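Local coordinates for protein COG3291: FOG: PKD repeat (Clostridium thermocellum, PDB 1WMX) that probably binds cellulose or related polysaccharides, serving as the family 30 carbohydrate-binding module of the much longer, multidomain CelJ, itself probably a cellulase, at residues B[87-92]-B[170-175]; B[10-15]-B[174-179]. One frame throughout, in Å; residues are numbered along the deposited sequence.

Contact 1: B[87-92]-B[170-175]; sequences LEFDIK and VWFSDI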
# COMPACT_ATOMS: atom_id res chain seq x y z
N LEU B 87 -18.95 7.52 -0.59
CA LEU B 87 -18.60 6.85 0.65
C LEU B 87 -19.15 7.80 1.68
O LEU B 87 -18.65 8.92 1.81
CB LEU B 87 -17.08 6.69 0.81
CG LEU B 87 -16.63 6.51 2.26
CD1 LEU B 87 -17.07 5.15 2.82
CD2 LEU B 87 -15.11 6.62 2.41
N GLU B 88 -20.17 7.40 2.39
CA GLU B 88 -20.77 8.30 3.37
C GLU B 88 -20.61 7.76 4.78
O GLU B 88 -20.52 6.55 5.01
CB GLU B 88 -22.24 8.50 3.05
CG GLU B 88 -22.48 8.92 1.60
CD GLU B 88 -23.93 9.28 1.32
OE1 GLU B 88 -24.39 9.17 0.14
OE2 GLU B 88 -24.67 9.70 2.27
N PHE B 89 -20.59 8.70 5.71
CA PHE B 89 -20.45 8.41 7.14
C PHE B 89 -20.56 9.70 7.94
O PHE B 89 -20.42 10.81 7.41
CB PHE B 89 -19.07 7.75 7.39
CG PHE B 89 -17.89 8.64 6.98
CD1 PHE B 89 -17.38 9.60 7.85
CD2 PHE B 89 -17.30 8.49 5.72
CE1 PHE B 89 -16.30 10.41 7.47
CE2 PHE B 89 -16.22 9.29 5.34
CZ PHE B 89 -15.73 10.25 6.22
N ASP B 90 -20.82 9.56 9.22
CA ASP B 90 -20.88 10.71 10.12
C ASP B 90 -19.66 10.61 10.98
O ASP B 90 -19.21 9.51 11.28
CB ASP B 90 -22.14 10.68 10.97
CG ASP B 90 -23.39 10.68 10.15
OD1 ASP B 90 -24.10 9.63 10.11
OD2 ASP B 90 -23.71 11.73 9.50
N ILE B 91 -19.12 11.75 11.36
CA ILE B 91 -17.91 11.77 12.18
C ILE B 91 -17.89 13.01 13.08
O ILE B 91 -18.59 13.99 12.83
CB ILE B 91 -16.68 11.80 11.26
CG1 ILE B 91 -15.37 11.70 12.06
CG2 ILE B 91 -16.63 13.10 10.44
CD1 ILE B 91 -14.10 11.71 11.19
N LYS B 92 -17.07 12.92 14.11
CA LYS B 92 -16.87 14.01 15.08
C LYS B 92 -15.57 13.71 15.82
O LYS B 92 -15.30 12.56 16.18
CB LYS B 92 -18.06 14.10 16.05
CG LYS B 92 -17.96 13.20 17.27
CD LYS B 92 -19.02 13.55 18.30
CE LYS B 92 -18.88 12.74 19.58
NZ LYS B 92 -19.87 13.11 20.61
N VAL B 170 -11.45 10.13 16.82
CA VAL B 170 -12.66 10.46 16.08
C VAL B 170 -13.58 9.26 16.25
O VAL B 170 -13.16 8.18 16.65
CB VAL B 170 -12.42 10.70 14.57
CG1 VAL B 170 -11.59 11.95 14.37
CG2 VAL B 170 -11.76 9.49 13.94
N TRP B 171 -14.85 9.48 15.93
CA TRP B 171 -15.86 8.45 16.04
C TRP B 171 -16.62 8.44 14.72
O TRP B 171 -16.93 9.50 14.17
CB TRP B 171 -16.79 8.78 17.20
CG TRP B 171 -16.17 8.57 18.54
CD1 TRP B 171 -16.20 7.43 19.30
CD2 TRP B 171 -15.41 9.53 19.30
NE1 TRP B 171 -15.51 7.62 20.47
CE2 TRP B 171 -15.02 8.89 20.50
CE3 TRP B 171 -15.02 10.86 19.08
CZ2 TRP B 171 -14.26 9.54 21.48
CZ3 TRP B 171 -14.26 11.51 20.05
CH2 TRP B 171 -13.89 10.85 21.24
N PHE B 172 -16.89 7.25 14.19
CA PHE B 172 -17.61 7.13 12.93
C PHE B 172 -18.99 6.55 13.20
O PHE B 172 -19.22 5.88 14.20
CB PHE B 172 -16.88 6.20 11.94
CG PHE B 172 -15.54 6.72 11.45
CD1 PHE B 172 -14.38 6.55 12.20
CD2 PHE B 172 -15.44 7.35 10.21
CE1 PHE B 172 -13.14 6.99 11.72
CE2 PHE B 172 -14.21 7.80 9.72
CZ PHE B 172 -13.05 7.61 10.48
N SER B 173 -19.90 6.80 12.28
CA SER B 173 -21.25 6.28 12.39
C SER B 173 -21.81 6.05 10.99
O SER B 173 -21.44 6.75 10.05
CB SER B 173 -22.14 7.27 13.15
OG SER B 173 -23.48 6.81 13.20
N ASP B 174 -22.67 5.06 10.85
CA ASP B 174 -23.32 4.79 9.58
C ASP B 174 -22.39 4.86 8.37
O ASP B 174 -22.64 5.63 7.44
CB ASP B 174 -24.48 5.79 9.39
CG ASP B 174 -25.51 5.31 8.38
OD1 ASP B 174 -26.33 6.15 7.94
OD2 ASP B 174 -25.52 4.11 8.04
N ILE B 175 -21.32 4.08 8.38
CA ILE B 175 -20.38 4.08 7.27
C ILE B 175 -20.91 3.18 6.14
O ILE B 175 -21.15 1.98 6.35
CB ILE B 175 -18.98 3.57 7.68
CG1 ILE B 175 -18.44 4.37 8.87
CG2 ILE B 175 -18.02 3.70 6.51
CD1 ILE B 175 -17.12 3.85 9.41

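Contact 2: B[10-15]-B[174-179]; sequences DVQIFK and DIKITS. With SO4 (sulfate ion), chain C.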
# COMPACT_ATOMS: atom_id res chain seq x y z
N ASP B 10 -27.29 -0.18 -1.01
CA ASP B 10 -26.16 0.41 -0.31
C ASP B 10 -25.27 -0.69 0.25
O ASP B 10 -25.74 -1.79 0.57
CB ASP B 10 -26.64 1.29 0.85
CG ASP B 10 -27.25 2.58 0.39
OD1 ASP B 10 -27.71 3.36 1.25
OD2 ASP B 10 -27.28 2.84 -0.84
N VAL B 11 -23.98 -0.40 0.37
CA VAL B 11 -23.03 -1.35 0.92
C VAL B 11 -22.65 -0.78 2.27
O VAL B 11 -21.93 0.21 2.36
CB VAL B 11 -21.78 -1.49 0.02
CG1 VAL B 11 -20.77 -2.43 0.68
CG2 VAL B 11 -22.18 -2.05 -1.34
N GLN B 12 -23.12 -1.39 3.27
CA GLN B 12 -22.92 -0.94 4.61
C GLN B 12 -21.59 -1.48 5.16
O GLN B 12 -21.32 -2.68 5.09
CB GLN B 12 -24.04 -1.46 5.34
CG GLN B 12 -23.96 -1.01 6.75
CD GLN B 12 -24.64 0.32 6.98
OE1 GLN B 12 -25.72 0.56 6.42
NE2 GLN B 12 -24.06 1.20 7.77
N ILE B 13 -20.72 -0.59 5.67
CA ILE B 13 -19.42 -1.01 6.17
C ILE B 13 -19.45 -1.11 7.70
O ILE B 13 -18.88 -2.03 8.28
CB ILE B 13 -18.32 -0.03 5.69
CG1 ILE B 13 -18.25 -0.06 4.17
CG2 ILE B 13 -16.97 -0.43 6.28
CD1 ILE B 13 -17.29 0.95 3.56
N PHE B 14 -20.13 -0.16 8.34
CA PHE B 14 -20.27 -0.16 9.79
C PHE B 14 -21.63 0.37 10.16
O PHE B 14 -22.10 1.36 9.59
CB PHE B 14 -19.24 0.73 10.47
CG PHE B 14 -19.56 0.98 11.93
CD1 PHE B 14 -19.45 -0.04 12.86
CD2 PHE B 14 -20.04 2.22 12.34
CE1 PHE B 14 -19.84 0.17 14.20
CE2 PHE B 14 -20.44 2.44 13.68
CZ PHE B 14 -20.33 1.40 14.60
N LYS B 15 -22.26 -0.28 11.13
CA LYS B 15 -23.55 0.16 11.60
C LYS B 15 -23.61 0.18 13.12
O LYS B 15 -23.75 1.25 13.74
CB LYS B 15 -24.66 -0.74 11.04
CG LYS B 15 -26.04 -0.35 11.51
CD LYS B 15 -27.12 -0.97 10.64
CE LYS B 15 -28.51 -0.46 11.03
NZ LYS B 15 -29.57 -0.94 10.10
N ASP B 174 -22.67 5.06 10.85
CA ASP B 174 -23.32 4.79 9.58
C ASP B 174 -22.39 4.86 8.37
O ASP B 174 -22.64 5.63 7.44
CB ASP B 174 -24.48 5.79 9.39
CG ASP B 174 -25.51 5.31 8.38
OD1 ASP B 174 -26.33 6.15 7.94
OD2 ASP B 174 -25.52 4.11 8.04
N ILE B 175 -21.32 4.08 8.38
CA ILE B 175 -20.38 4.08 7.27
C ILE B 175 -20.91 3.18 6.14
O ILE B 175 -21.15 1.98 6.35
CB ILE B 175 -18.98 3.57 7.68
CG1 ILE B 175 -18.44 4.37 8.87
CG2 ILE B 175 -18.02 3.70 6.51
CD1 ILE B 175 -17.12 3.85 9.41
N LYS B 176 -21.09 3.74 4.95
CA LYS B 176 -21.55 2.94 3.82
C LYS B 176 -21.27 3.51 2.44
O LYS B 176 -20.80 4.64 2.29
CB LYS B 176 -23.03 2.61 3.97
CG LYS B 176 -23.91 3.72 4.49
CD LYS B 176 -24.12 4.81 3.48
CE LYS B 176 -25.06 5.86 4.05
NZ LYS B 176 -26.35 5.24 4.44
N ILE B 177 -21.53 2.69 1.43
CA ILE B 177 -21.31 3.05 0.04
C ILE B 177 -22.66 3.20 -0.65
O ILE B 177 -23.49 2.28 -0.63
CB ILE B 177 -20.54 1.94 -0.72
CG1 ILE B 177 -19.30 1.49 0.07
CG2 ILE B 177 -20.16 2.43 -2.12
CD1 ILE B 177 -18.11 2.42 -0.02
N THR B 178 -22.90 4.36 -1.26
CA THR B 178 -24.15 4.61 -1.97
C THR B 178 -23.85 4.66 -3.47
O THR B 178 -22.74 5.00 -3.88
CB THR B 178 -24.82 5.93 -1.52
OG1 THR B 178 -23.89 7.01 -1.62
CG2 THR B 178 -25.28 5.81 -0.06
N SER B 179 -24.90 4.32 -4.30
CA SER B 179 -24.70 4.25 -5.75
C SER B 179 -25.01 5.61 -6.39
O SER B 179 -24.35 6.04 -7.34
CB SER B 179 -25.61 3.19 -6.36
OG SER B 179 -26.96 3.63 -6.32
S SO4 C . -24.03 -5.14 2.94
O1 SO4 C . -22.61 -4.95 3.29
O2 SO4 C . -24.76 -3.87 3.13
O3 SO4 C . -24.62 -6.18 3.81
O4 SO4 C . -24.13 -5.57 1.54
O HOH W 1 -24.08 3.58 12.84

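Contact 1: B[87-92]-B[170-175]
L87 runs alongside I175, its CD1 4.1 Å from I175 CG2. Their branched aliphatic chains suit a face turned to the core, where L87 also meets I102 and F104 of strand 101-106. E88 meets the other strand through its backbone: its carbonyl O receives the CA-H of I175 (CA to O 3.4 Å), while its carboxylate turns to T178. F89 fills the corner made by F172 and I175. Its CB rests 3.7 Å from I175 CG1, and its CD1 reaches F172 CD2 at 3.8 Å. F172 CE2 lies over a face of the F89 ring, yet F89 CD1 sits at the F172 rim, and the planes are inclined at 58°, an oblique pairing. F160 stacks on F172.

D90 makes the reciprocal antiparallel pair with S173: D90 N gives S173 O a nearly straight bond (3.0 Å, 171°), and S173 N returns a more bent one to D90 O. The pairing brings S173 CB and D90 CB together, the short serine adding little bulk there. D90 OD1 lies 4.7 Å from D174 OD1, so each carboxylate may slightly discourage the other's ionisation, though Q12 and, weakly, K176 would probably offset this. At I91, CG1 is anti to the backbone N (chi1 -175°), and CD1, at the end of the extended chain, packs against V170 CB and over a face of F172. K92 O accepts from W171 N at 3.1 Å and also lies in the indole plane, at the CE3 edge; W171 NE1 is bonded to D40.

The chemistry divides by face: L87, F89, I91, V170, F172 and I175 exclude water on one side, polar and amphipathic residues occupy the other, and backbone bonds link the strands, while F89 and I91 turn theirs to strand 134-139.

Contact 2: B[10-15]-B[174-179]
I175 O accepts two backbone bonds from the opposing strand, from I13 N at 2.7 Å and from F14 N at 3.1 Å, so two successive N-H groups share one carbonyl. Before this point, V11 and I177 form a regular reciprocal pair, with I177 N to V11 O at 2.7 Å; F14 O receives a weak bond from I175 N.

Among polar side chains, Q12 does most. The bend at chi2 (89°) turns CD toward D174, and NE2 donates to D174 OD2 (3.3 Å, 173°), with amide and carboxylate nearly coplanar. NE2 also donates to F14 O at 2.7 Å, from above that carbonyl plane, so one amide ties the irregular backbone to the facing strand. K176 NZ stands between D10 OD1, at 3.9 Å, and D174 OD1; both ion pairs are long, and the lysine probably offsets some charge of the two aspartates on this solvent-facing side. Q12 N, directed away from residues 174-179, donates one bond to a sulfate that R71 also binds.

Apolar contacts occupy the other face. V11 CB meets I177 CB, I13 CD1 touches I177 CD1 at 4.0 Å, and F14 CB packs against I175 CD1; beta-branched and aromatic residues suit this buried side.

The extra residue opposite I175 makes a classic beta bulge in one antiparallel sheet of a beta-sandwich, whose other sheet sends L158 against I13 and I175.

How the contacts relate
Contact 1 and contact 2 share D174 and I175, where strand 168-178 turns a corner, and their centres lie 10 Å apart. Strand 86-93 pairs with strand 168-178 through both halves, for E88 N lies 2.8 Å from K176 O, a probable hydrogen bond beyond the corner. A second tie joins side chains, E88 OE1 to T178 OG1, also 2.8 Å. F14 CE2 packs 3.7 Å from F172 O, so residues 10-15 reach back to the first half as well. After the corner, strand 168-178 thus lies between 86-93 and 11-14; before it, strand 48-55 is the other partner, through V170 and L53. The sulfate, probably from the crystallisation liquor, is no evidence of a carbohydrate site.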